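Long-range contacts in putative citrate lyase, alfa subunit (Streptococcus mutans, PDB 2HJ0), which is a putative citrate lyase alpha subunit of the CitF family, an alpha/beta protein built around two mixed beta-sheets and present as two copies in its assembly: residues P251-I256 with G281-A286; C370-L375 with C401-A406; V377-N382 with T469-K474; N429-P434 with S503-V508. One frame throughout, in Å; residues are numbered along the deposited sequence.

Overall arrangement
Contacts 1, 2 and 3 are built around the mixed sheet in which strand 369-372 lies between strands 275-277 and 409-413. Contact 4 ties a loop next to that sheet to strand 504-511, an outermost strand of the other sheet within this chain. Contact 1 closes first along the chain; contact 3 then crosses contacts 2 and 4, their segments alternating. Contacts 2 and 4 have centres about 14 Å apart and touch where Ala404 CB meets Thr433 CG2. Contact 1 lies about 16 Å from contact 2, centre to centre, and meets it through Ser284 and Val371. Contacts 1 and 4 are farthest apart, about 27 Å between centres. Contact 4 alone bridges the two sheets; the others stay with one.

Contact 1: residues P251-I256 with G281-A286; sequences PKELLI and GGASLA
Gly282 lies beside the carboxylate of Glu253, its CA 4.4 Å from Glu253 OE2, a van der Waals approach. The Glu253 side chain reaches it by running extended beyond CG, and OE2 is hydrogen-bonded to Thr248 OG1. A positive phi of 62° at Gly282 is a backbone shape that glycine adopts readily. Ala283 is the main point of contact: its methyl faces the other helix, with CB 3.5 Å from Glu253 O and 4.1 Å from Glu253 CB. The same methyl also meets the branch of Ile256, at 4.2 Å from Ile256 CB. With so small a group between them, the CA atoms of Glu253 and Ala283 come to 5.0 Å. This is alpha-helix packing beside a sheet: helices 251-265 and 282-297 approach to 8.2 Å between the axes of the short segments, crossing at -50°, and both Ile256 and Ala283 also touch Ile413 of strand 409-413. Ser284 turns its CB away and donates from OG to Gly281 O, which also accepts from Leu285 N. One turn beyond Ala283, Ala286 CB meets Leu254 CD2 at 4.3 Å; the leucine CB points away, but its end swings back, touching Arg289 and Phe290 further along helix 282-297.

Contact 2: residues C370-L375 with C401-A406; sequences CVLSAL and CDTAFA
Cys370 and Leu372 both face Thr403 and Ala404, a strand-against-helix contact inside a beta-alpha-beta connection: strand 369-372 is followed, after a long excursion, by helix 400-406 and then by the adjacent parallel strand 409-413. Strand 370-372 and helix 401-406 run at 142° to each other, their axes 8.9 Å apart. Cys370 SG sits between its own backbone N and carbonyl carbon (chi1 67°), a rotation that puts it over the helix backbone, 4.1 Å from Ala404 CA. Thr403 OG1 takes the equivalent place on its own residue (chi1 77°) and faces the strand, lying 3.5 Å from Cys370 SG. Leu372 has CG beside its backbone N, and its side chain crosses that of Thr403 obliquely, so that both methyls of the fork, CD1 and CD2, border Thr403 OG1. Val371, between these two residues, turns to the opposite side and packs on Ser284 and Val287 of helix 282-297; the strand is thus covered by helices on both faces. Beyond the contact, Asp402 forms a salt bridge with Arg500 and accepts from Ser147 and Gly149 N, while Phe405 packs on Pro43 of the second subunit. The apolar end of the interface is one methyl against another, Leu372 CD1 lying 3.8 Å from Ala404 CB.

Contact 3: residues V377-N382 with T469-K474; sequences VDTNFN and TIEELK
Ile470 holds CG1 anti to its backbone N (chi1 -171°), and Phe381 holds CG beside its own N (chi1 -79°); so placed, Ile470 CG1 lies over one face of the phenylalanine ring. Ile470 CG1 makes a CH-pi contact 4.3 Å from the ring centroid, 13° off the normal, while Ile470 CB is 3.5 Å from Phe381 CE2 at the rim. The two side chains slide past each other in opposite directions. Ile470 CG2 also packs on Thr379 CB, at 4.0 Å. Glu471, bent at chi2, brings OE2 near Thr379 O, two acceptors that form no bond. The loop partner is a type I turn from Asp378 to Phe381, combined with an Asx turn: Asp378 OD1 accepts from Asn380 N at 2.7 Å and from Asn382 N at 3.2 Å, from opposite faces of its plane, two N-H groups that would restrain the carboxylate's rotation. The helix start is held by a capping box, with Glu472 N donating to Thr469 OG1 and Thr469 N to Glu472 OE1. The turn links strands 376-377 and 383-384, helix 470-481 follows strand 467-468, outermost in its sheet within this chain, and Phe381 and Leu473 both rest on Val441 of strand 440-442.

Contact 4: residues N429-P434 with S503-V508; sequences NTVITP and SLIDVV
Val431 lays CG1 across Ile505, its side chain at about a right angle to the isoleucine, with Val431 CG1 3.8 Å from Ile505 CG1. The loop carrying the valine meets strand 504-511, which pairs with strand 493-498 at the edge, within this chain, of a mixed sheet; just beyond Val431 the loop forms a classic beta bulge, in which Ile432 and Thr433 both face Val383. Ile505 CG2 also lies 3.7 Å from Val431 O. Next along the strand, Asp506 carries the polar link between the segments. Its CG, anti to the backbone N (chi1 -168°), lies on the loop side, 3.8 Å from Val431 N, and OD2 uses its anti lone pair to accept from that N-H at 2.8 Å, with an N-H...O angle of 149°. The same oxygen forms a salt bridge with Arg8 NH1, so this buried carboxylate oxygen is met both by a backbone amide and by a positive charge that would be expected to favour the ionised form. OD1 turns back on its own strand and takes a weak bond from Val507 N. Thr430 crosses Asp506 at about a right angle, with CA 3.2 Å and CG2 3.8 Å from Asp506 OD2, while its OG1 is hydrogen-bonded to Thr387 OG1. At the far end of the contact Thr430 stands at a similar angle to Val508, which also packs on Ile497 of strand 493-498, and the methyls meet, Thr430 CG2 lying 3.6 Å from Val508 CG2.

Contact 1: residues P251-I256 with G281-A286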
loop_
_atom_site.group_PDB
_atom_site.type_symbol
_atom_site.label_atom_id
_atom_site.label_comp_id
_atom_site.label_asym_id
_atom_site.label_seq_id
_atom_site.Cartn_x
_atom_site.Cartn_y
_atom_site.Cartn_z
ATOM N N PRO A 251 -1.205 35.304 -26.822
ATOM C CA PRO A 251 -0.070 35.138 -27.739
ATOM C C PRO A 251 1.298 35.121 -27.067
ATOM O O PRO A 251 2.164 34.329 -27.437
ATOM C CB PRO A 251 -0.232 36.306 -28.702
ATOM C CG PRO A 251 -0.854 37.361 -27.830
ATOM C CD PRO A 251 -1.897 36.580 -27.068
ATOM N N LYS A 252 1.497 35.985 -26.077
ATOM C CA LYS A 252 2.776 36.025 -25.390
ATOM C C LYS A 252 3.027 34.672 -24.727
ATOM O O LYS A 252 4.105 34.089 -24.860
ATOM C CB LYS A 252 2.791 37.160 -24.364
ATOM C CG LYS A 252 4.056 37.260 -23.525
ATOM C CD LYS A 252 4.009 38.469 -22.600
ATOM C CE LYS A 252 4.720 39.668 -23.208
ATOM N NZ LYS A 252 4.241 40.046 -24.573
ATOM N N GLU A 253 2.027 34.155 -24.025
ATOM C CA GLU A 253 2.185 32.869 -23.371
ATOM C C GLU A 253 2.432 31.756 -24.386
ATOM O O GLU A 253 3.328 30.928 -24.198
ATOM C CB GLU A 253 0.959 32.561 -22.508
ATOM C CG GLU A 253 0.970 33.310 -21.181
ATOM C CD GLU A 253 -0.328 33.167 -20.402
ATOM O OE1 GLU A 253 -0.374 33.601 -19.225
ATOM O OE2 GLU A 253 -1.302 32.627 -20.974
ATOM N N LEU A 254 1.656 31.746 -25.469
ATOM C CA LEU A 254 1.815 30.727 -26.512
ATOM C C LEU A 254 3.223 30.719 -27.115
ATOM O O LEU A 254 3.738 29.669 -27.514
ATOM C CB LEU A 254 0.784 30.924 -27.631
ATOM C CG LEU A 254 -0.620 30.407 -27.364
ATOM C CD1 LEU A 254 -1.523 30.767 -28.513
ATOM C CD2 LEU A 254 -0.560 28.908 -27.165
ATOM N N LEU A 255 3.843 31.888 -27.190
ATOM C CA LEU A 255 5.187 31.981 -27.726
ATOM C C LEU A 255 6.128 31.335 -26.724
ATOM O O LEU A 255 7.025 30.577 -27.091
ATOM C CB LEU A 255 5.580 33.441 -27.916
ATOM C CG LEU A 255 6.912 33.726 -28.612
ATOM C CD1 LEU A 255 6.723 33.596 -30.100
ATOM C CD2 LEU A 255 7.375 35.129 -28.276
ATOM N N ILE A 256 5.915 31.642 -25.450
ATOM C CA ILE A 256 6.749 31.087 -24.400
ATOM C C ILE A 256 6.595 29.575 -24.421
ATOM O O ILE A 256 7.585 28.843 -24.362
ATOM C CB ILE A 256 6.365 31.661 -23.001
ATOM C CG1 ILE A 256 6.634 33.171 -22.978
ATOM C CG2 ILE A 256 7.184 30.986 -21.908
ATOM C CD1 ILE A 256 6.227 33.864 -21.720
ATOM N N GLY A 281 -1.617 24.841 -16.211
ATOM C CA GLY A 281 -2.257 26.039 -16.722
ATOM C C GLY A 281 -1.228 26.991 -17.303
ATOM O O GLY A 281 -0.026 26.748 -17.196
ATOM N N GLY A 282 -1.681 28.073 -17.925
ATOM C CA GLY A 282 -0.741 29.017 -18.497
ATOM C C GLY A 282 0.128 28.434 -19.594
ATOM O O GLY A 282 -0.249 27.468 -20.257
ATOM N N ALA A 283 1.300 29.025 -19.786
ATOM C CA ALA A 283 2.223 28.570 -20.816
ATOM C C ALA A 283 2.793 27.197 -20.481
ATOM O O ALA A 283 3.007 26.377 -21.370
ATOM C CB ALA A 283 3.358 29.582 -20.979
ATOM N N SER A 284 3.049 26.958 -19.199
ATOM C CA SER A 284 3.591 25.676 -18.762
ATOM C C SER A 284 2.696 24.520 -19.207
ATOM O O SER A 284 3.175 23.405 -19.430
ATOM C CB SER A 284 3.733 25.641 -17.242
ATOM O OG SER A 284 2.454 25.640 -16.640
ATOM N N LEU A 285 1.399 24.774 -19.328
ATOM C CA LEU A 285 0.479 23.734 -19.768
ATOM C C LEU A 285 0.440 23.668 -21.284
ATOM O O LEU A 285 0.546 22.601 -21.860
ATOM C CB LEU A 285 -0.929 24.002 -19.233
ATOM C CG LEU A 285 -2.116 23.234 -19.833
ATOM C CD1 LEU A 285 -1.943 21.732 -19.731
ATOM C CD2 LEU A 285 -3.353 23.668 -19.095
ATOM N N ALA A 286 0.299 24.827 -21.916
ATOM C CA ALA A 286 0.219 24.912 -23.365
ATOM C C ALA A 286 1.379 24.238 -24.077
ATOM O O ALA A 286 1.233 23.751 -25.194
ATOM C CB ALA A 286 0.135 26.366 -23.787
#

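Contact 2: residues C370-L375 with C401-A406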
loop_
_atom_site.group_PDB
_atom_site.type_symbol
_atom_site.label_atom_id
_atom_site.label_comp_id
_atom_site.label_asym_id
_atom_site.label_seq_id
_atom_site.Cartn_x
_atom_site.Cartn_y
_atom_site.Cartn_z
ATOM N N CYS A 370 10.858 18.547 -16.954
ATOM C CA CYS A 370 9.710 19.145 -16.313
ATOM C C CYS A 370 9.632 20.620 -16.721
ATOM O O CYS A 370 10.656 21.281 -16.937
ATOM C CB CYS A 370 9.796 19.008 -14.784
ATOM S SG CYS A 370 11.151 19.963 -13.982
ATOM N N VAL A 371 8.401 21.117 -16.834
ATOM C CA VAL A 371 8.134 22.496 -17.211
ATOM C C VAL A 371 7.465 23.170 -16.015
ATOM O O VAL A 371 6.338 22.846 -15.666
ATOM C CB VAL A 371 7.205 22.536 -18.444
ATOM C CG1 VAL A 371 7.021 23.972 -18.921
ATOM C CG2 VAL A 371 7.790 21.671 -19.567
ATOM N N LEU A 372 8.170 24.107 -15.392
ATOM C CA LEU A 372 7.667 24.810 -14.217
ATOM C C LEU A 372 7.467 26.303 -14.450
ATOM O O LEU A 372 8.027 26.871 -15.389
ATOM C CB LEU A 372 8.656 24.633 -13.074
ATOM C CG LEU A 372 8.989 23.172 -12.811
ATOM C CD1 LEU A 372 10.177 23.054 -11.878
ATOM C CD2 LEU A 372 7.761 22.500 -12.241
ATOM N N SER A 373 6.688 26.946 -13.582
ATOM C CA SER A 373 6.465 28.382 -13.715
ATOM C C SER A 373 7.136 29.076 -12.545
ATOM O O SER A 373 7.780 28.417 -11.734
ATOM C CB SER A 373 4.971 28.703 -13.740
ATOM O OG SER A 373 4.331 28.061 -12.657
ATOM N N ALA A 374 6.994 30.394 -12.454
ATOM C CA ALA A 374 7.633 31.129 -11.371
ATOM C C ALA A 374 7.089 32.530 -11.143
ATOM O O ALA A 374 6.560 33.170 -12.059
ATOM C CB ALA A 374 9.118 31.214 -11.637
ATOM N N LEU A 375 7.210 33.001 -9.906
ATOM C CA LEU A 375 6.787 34.360 -9.580
ATOM C C LEU A 375 8.020 35.237 -9.804
ATOM O O LEU A 375 7.937 36.303 -10.414
ATOM C CB LEU A 375 6.340 34.470 -8.129
ATOM C CG LEU A 375 5.049 33.773 -7.759
ATOM C CD1 LEU A 375 4.860 33.899 -6.263
ATOM C CD2 LEU A 375 3.876 34.386 -8.492
ATOM N N CYS A 401 10.556 22.577 -6.178
ATOM C CA CYS A 401 11.948 22.244 -5.916
ATOM C C CYS A 401 12.172 20.731 -5.995
ATOM O O CYS A 401 13.298 20.287 -6.180
ATOM C CB CYS A 401 12.395 22.766 -4.544
ATOM S SG CYS A 401 11.852 21.799 -3.118
ATOM N N ASP A 402 11.102 19.948 -5.860
ATOM C CA ASP A 402 11.195 18.489 -5.923
ATOM C C ASP A 402 11.574 17.980 -7.301
ATOM O O ASP A 402 12.615 17.364 -7.487
ATOM C CB ASP A 402 9.863 17.825 -5.565
ATOM C CG ASP A 402 9.580 17.825 -4.089
ATOM O OD1 ASP A 402 10.520 17.570 -3.290
ATOM O OD2 ASP A 402 8.402 18.053 -3.727
ATOM N N THR A 403 10.701 18.212 -8.270
ATOM C CA THR A 403 10.970 17.727 -9.608
ATOM C C THR A 403 12.126 18.505 -10.226
ATOM O O THR A 403 12.956 17.949 -10.945
ATOM C CB THR A 403 9.737 17.854 -10.496
ATOM O OG1 THR A 403 9.586 19.218 -10.886
ATOM C CG2 THR A 403 8.517 17.428 -9.741
ATOM N N ALA A 404 12.188 19.798 -9.942
ATOM C CA ALA A 404 13.262 20.603 -10.500
ATOM C C ALA A 404 14.584 19.911 -10.248
ATOM O O ALA A 404 15.501 19.972 -11.062
ATOM C CB ALA A 404 13.282 21.984 -9.877
ATOM N N PHE A 405 14.700 19.244 -9.111
ATOM C CA PHE A 405 15.946 18.572 -8.830
ATOM C C PHE A 405 16.054 17.204 -9.506
ATOM O O PHE A 405 17.062 16.909 -10.138
ATOM C CB PHE A 405 16.137 18.437 -7.318
ATOM C CG PHE A 405 17.303 17.565 -6.928
ATOM C CD1 PHE A 405 17.143 16.195 -6.774
ATOM C CD2 PHE A 405 18.565 18.114 -6.735
ATOM C CE1 PHE A 405 18.214 15.392 -6.439
ATOM C CE2 PHE A 405 19.642 17.314 -6.399
ATOM C CZ PHE A 405 19.466 15.951 -6.251
ATOM N N ALA A 406 15.019 16.381 -9.377
ATOM C CA ALA A 406 15.047 15.050 -9.943
ATOM C C ALA A 406 15.167 15.026 -11.452
ATOM O O ALA A 406 15.952 14.251 -12.001
ATOM C CB ALA A 406 13.832 14.290 -9.518
#

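Contact 3: residues V377-N382 with T469-K474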
loop_
_atom_site.group_PDB
_atom_site.type_symbol
_atom_site.label_atom_id
_atom_site.label_comp_id
_atom_site.label_asym_id
_atom_site.label_seq_id
_atom_site.Cartn_x
_atom_site.Cartn_y
_atom_site.Cartn_z
ATOM N N VAL A 377 12.656 35.038 -10.216
ATOM C CA VAL A 377 13.831 34.242 -10.526
ATOM C C VAL A 377 14.972 35.237 -10.667
ATOM O O VAL A 377 14.939 36.092 -11.544
ATOM C CB VAL A 377 13.608 33.401 -11.821
ATOM C CG1 VAL A 377 12.914 34.237 -12.864
ATOM C CG2 VAL A 377 14.928 32.866 -12.335
ATOM N N ASP A 378 15.959 35.144 -9.773
ATOM C CA ASP A 378 17.087 36.069 -9.795
ATOM C C ASP A 378 18.210 35.655 -10.740
ATOM O O ASP A 378 18.082 34.674 -11.472
ATOM C CB ASP A 378 17.637 36.293 -8.380
ATOM C CG ASP A 378 18.091 35.013 -7.709
ATOM O OD1 ASP A 378 18.769 34.200 -8.380
ATOM O OD2 ASP A 378 17.783 34.828 -6.501
ATOM N N THR A 379 19.300 36.417 -10.730
ATOM C CA THR A 379 20.436 36.144 -11.599
ATOM C C THR A 379 21.251 34.932 -11.146
ATOM O O THR A 379 22.314 34.634 -11.695
ATOM C CB THR A 379 21.382 37.356 -11.679
ATOM O OG1 THR A 379 21.978 37.577 -10.397
ATOM C CG2 THR A 379 20.622 38.600 -12.108
ATOM N N ASN A 380 20.764 34.242 -10.131
ATOM C CA ASN A 380 21.455 33.057 -9.647
ATOM C C ASN A 380 20.618 31.831 -9.965
ATOM O O ASN A 380 20.921 30.717 -9.531
ATOM C CB ASN A 380 21.693 33.158 -8.144
ATOM C CG ASN A 380 23.012 33.839 -7.817
ATOM O OD1 ASN A 380 23.401 34.816 -8.474
ATOM N ND2 ASN A 380 23.705 33.334 -6.797
ATOM N N PHE A 381 19.564 32.062 -10.739
ATOM C CA PHE A 381 18.638 31.027 -11.145
ATOM C C PHE A 381 17.740 30.502 -10.026
ATOM O O PHE A 381 17.073 29.478 -10.189
ATOM C CB PHE A 381 19.405 29.894 -11.828
ATOM C CG PHE A 381 19.768 30.199 -13.258
ATOM C CD1 PHE A 381 18.870 29.922 -14.293
ATOM C CD2 PHE A 381 20.979 30.820 -13.568
ATOM C CE1 PHE A 381 19.165 30.262 -15.624
ATOM C CE2 PHE A 381 21.288 31.169 -14.897
ATOM C CZ PHE A 381 20.375 30.887 -15.926
ATOM N N ASN A 382 17.705 31.214 -8.903
ATOM C CA ASN A 382 16.858 30.807 -7.790
ATOM C C ASN A 382 15.433 31.154 -8.161
ATOM O O ASN A 382 15.180 32.210 -8.732
ATOM C CB ASN A 382 17.235 31.536 -6.500
ATOM C CG ASN A 382 18.585 31.118 -5.975
ATOM O OD1 ASN A 382 18.977 29.964 -6.109
ATOM N ND2 ASN A 382 19.300 32.049 -5.362
ATOM N N THR A 469 21.759 35.497 -21.302
ATOM C CA THR A 469 22.229 35.167 -19.964
ATOM C C THR A 469 21.121 35.576 -19.011
ATOM O O THR A 469 20.311 36.435 -19.342
ATOM C CB THR A 469 23.489 35.969 -19.599
ATOM O OG1 THR A 469 23.164 37.364 -19.543
ATOM C CG2 THR A 469 24.585 35.750 -20.630
ATOM N N ILE A 470 21.079 34.972 -17.832
ATOM C CA ILE A 470 20.048 35.331 -16.872
ATOM C C ILE A 470 20.166 36.831 -16.542
ATOM O O ILE A 470 19.155 37.499 -16.320
ATOM C CB ILE A 470 20.156 34.446 -15.574
ATOM C CG1 ILE A 470 18.948 34.666 -14.671
ATOM C CG2 ILE A 470 21.408 34.791 -14.803
ATOM C CD1 ILE A 470 17.628 34.337 -15.316
ATOM N N GLU A 471 21.386 37.368 -16.540
ATOM C CA GLU A 471 21.569 38.791 -16.243
ATOM C C GLU A 471 20.914 39.673 -17.296
ATOM O O GLU A 471 20.362 40.733 -16.982
ATOM C CB GLU A 471 23.052 39.165 -16.149
ATOM C CG GLU A 471 23.796 38.577 -14.956
ATOM C CD GLU A 471 24.103 37.091 -15.125
ATOM O OE1 GLU A 471 24.492 36.685 -16.250
ATOM O OE2 GLU A 471 23.970 36.342 -14.123
ATOM N N GLU A 472 20.983 39.243 -18.549
ATOM C CA GLU A 472 20.378 40.012 -19.630
ATOM C C GLU A 472 18.864 40.027 -19.528
ATOM O O GLU A 472 18.230 41.020 -19.885
ATOM C CB GLU A 472 20.798 39.453 -20.979
ATOM C CG GLU A 472 22.254 39.663 -21.263
ATOM C CD GLU A 472 22.676 39.015 -22.555
ATOM O OE1 GLU A 472 22.373 37.816 -22.740
ATOM O OE2 GLU A 472 23.316 39.694 -23.387
ATOM N N LEU A 473 18.283 38.933 -19.044
ATOM C CA LEU A 473 16.840 38.861 -18.884
ATOM C C LEU A 473 16.382 39.864 -17.828
ATOM O O LEU A 473 15.355 40.514 -17.985
ATOM C CB LEU A 473 16.418 37.449 -18.471
ATOM C CG LEU A 473 16.502 36.378 -19.553
ATOM C CD1 LEU A 473 16.056 35.046 -18.978
ATOM C CD2 LEU A 473 15.620 36.763 -20.738
ATOM N N LYS A 474 17.164 39.976 -16.757
ATOM C CA LYS A 474 16.859 40.887 -15.672
ATOM C C LYS A 474 16.902 42.321 -16.180
ATOM O O LYS A 474 15.968 43.097 -15.959
ATOM C CB LYS A 474 17.854 40.692 -14.532
ATOM C CG LYS A 474 17.549 41.503 -13.290
ATOM C CD LYS A 474 18.167 42.882 -13.355
ATOM C CE LYS A 474 19.664 42.782 -13.283
ATOM N NZ LYS A 474 20.290 44.112 -13.409
#

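Contact 4: residues N429-P434 with S503-V508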
loop_
_atom_site.group_PDB
_atom_site.type_symbol
_atom_site.label_atom_id
_atom_site.label_comp_id
_atom_site.label_asym_id
_atom_site.label_seq_id
_atom_site.Cartn_x
_atom_site.Cartn_y
_atom_site.Cartn_z
ATOM N N ASN A 429 12.699 37.576 -3.237
ATOM C CA ASN A 429 12.277 37.798 -1.854
ATOM C C ASN A 429 12.331 36.491 -1.067
ATOM O O ASN A 429 12.876 36.452 0.038
ATOM C CB ASN A 429 10.855 38.374 -1.811
ATOM C CG ASN A 429 10.807 39.844 -2.224
ATOM O OD1 ASN A 429 9.814 40.317 -2.811
ATOM N ND2 ASN A 429 11.885 40.583 -1.909
ATOM N N THR A 430 11.761 35.426 -1.631
ATOM C CA THR A 430 11.761 34.116 -0.978
ATOM C C THR A 430 12.322 33.055 -1.925
ATOM O O THR A 430 12.014 33.058 -3.108
ATOM C CB THR A 430 10.341 33.669 -0.574
ATOM O OG1 THR A 430 9.651 34.753 0.053
ATOM C CG2 THR A 430 10.420 32.497 0.394
ATOM N N VAL A 431 13.136 32.144 -1.407
ATOM C CA VAL A 431 13.703 31.095 -2.243
ATOM C C VAL A 431 13.069 29.739 -1.969
ATOM O O VAL A 431 13.135 29.235 -0.847
ATOM C CB VAL A 431 15.212 30.932 -2.012
ATOM C CG1 VAL A 431 15.745 29.781 -2.849
ATOM C CG2 VAL A 431 15.933 32.210 -2.341
ATOM N N ILE A 432 12.459 29.144 -2.992
ATOM C CA ILE A 432 11.858 27.826 -2.833
ATOM C C ILE A 432 12.689 26.790 -3.584
ATOM O O ILE A 432 12.925 25.698 -3.071
ATOM C CB ILE A 432 10.383 27.781 -3.316
ATOM C CG1 ILE A 432 9.466 28.402 -2.261
ATOM C CG2 ILE A 432 9.934 26.337 -3.502
ATOM C CD1 ILE A 432 9.828 29.807 -1.897
ATOM N N THR A 433 13.144 27.135 -4.783
ATOM C CA THR A 433 13.956 26.218 -5.578
ATOM C C THR A 433 15.294 26.851 -5.948
ATOM O O THR A 433 15.353 27.879 -6.619
ATOM C CB THR A 433 13.245 25.816 -6.887
ATOM O OG1 THR A 433 11.981 25.215 -6.582
ATOM C CG2 THR A 433 14.104 24.833 -7.684
ATOM N N PRO A 434 16.395 26.234 -5.522
ATOM C CA PRO A 434 17.746 26.735 -5.807
ATOM C C PRO A 434 18.097 26.703 -7.295
ATOM O O PRO A 434 17.707 25.782 -8.017
ATOM C CB PRO A 434 18.644 25.810 -4.986
ATOM C CG PRO A 434 17.889 24.510 -5.025
ATOM C CD PRO A 434 16.440 24.946 -4.811
ATOM N N SER A 503 16.435 20.672 5.598
ATOM C CA SER A 503 17.167 21.814 6.103
ATOM C C SER A 503 16.457 23.097 5.681
ATOM O O SER A 503 15.533 23.047 4.872
ATOM C CB SER A 503 18.584 21.804 5.541
ATOM O OG SER A 503 18.566 21.902 4.128
ATOM N N LEU A 504 16.880 24.241 6.227
ATOM C CA LEU A 504 16.280 25.537 5.879
ATOM C C LEU A 504 17.017 26.185 4.733
ATOM O O LEU A 504 18.240 26.299 4.761
ATOM C CB LEU A 504 16.313 26.504 7.059
ATOM C CG LEU A 504 15.178 26.357 8.054
ATOM C CD1 LEU A 504 15.312 27.388 9.149
ATOM C CD2 LEU A 504 13.872 26.532 7.322
ATOM N N ILE A 505 16.259 26.622 3.735
ATOM C CA ILE A 505 16.824 27.271 2.567
ATOM C C ILE A 505 16.574 28.772 2.661
ATOM O O ILE A 505 17.348 29.557 2.137
ATOM C CB ILE A 505 16.209 26.675 1.247
ATOM C CG1 ILE A 505 16.579 27.516 0.030
ATOM C CG2 ILE A 505 14.696 26.648 1.343
ATOM C CD1 ILE A 505 18.052 27.845 -0.097
ATOM N N ASP A 506 15.518 29.178 3.354
ATOM C CA ASP A 506 15.219 30.602 3.478
ATOM C C ASP A 506 14.142 30.816 4.546
ATOM O O ASP A 506 13.750 29.873 5.234
ATOM C CB ASP A 506 14.747 31.131 2.114
ATOM C CG ASP A 506 14.677 32.648 2.048
ATOM O OD1 ASP A 506 15.217 33.332 2.946
ATOM O OD2 ASP A 506 14.084 33.160 1.072
ATOM N N VAL A 507 13.681 32.053 4.701
ATOM C CA VAL A 507 12.629 32.358 5.662
ATOM C C VAL A 507 11.778 33.465 5.102
ATOM O O VAL A 507 12.139 34.089 4.108
ATOM C CB VAL A 507 13.168 32.829 7.038
ATOM C CG1 VAL A 507 13.775 31.663 7.805
ATOM C CG2 VAL A 507 14.172 33.934 6.836
ATOM N N VAL A 508 10.645 33.707 5.748
ATOM C CA VAL A 508 9.732 34.743 5.313
ATOM C C VAL A 508 9.374 35.624 6.492
ATOM O O VAL A 508 8.987 35.133 7.556
ATOM C CB VAL A 508 8.447 34.134 4.741
ATOM C CG1 VAL A 508 7.419 35.215 4.475
ATOM C CG2 VAL A 508 8.770 33.393 3.463
#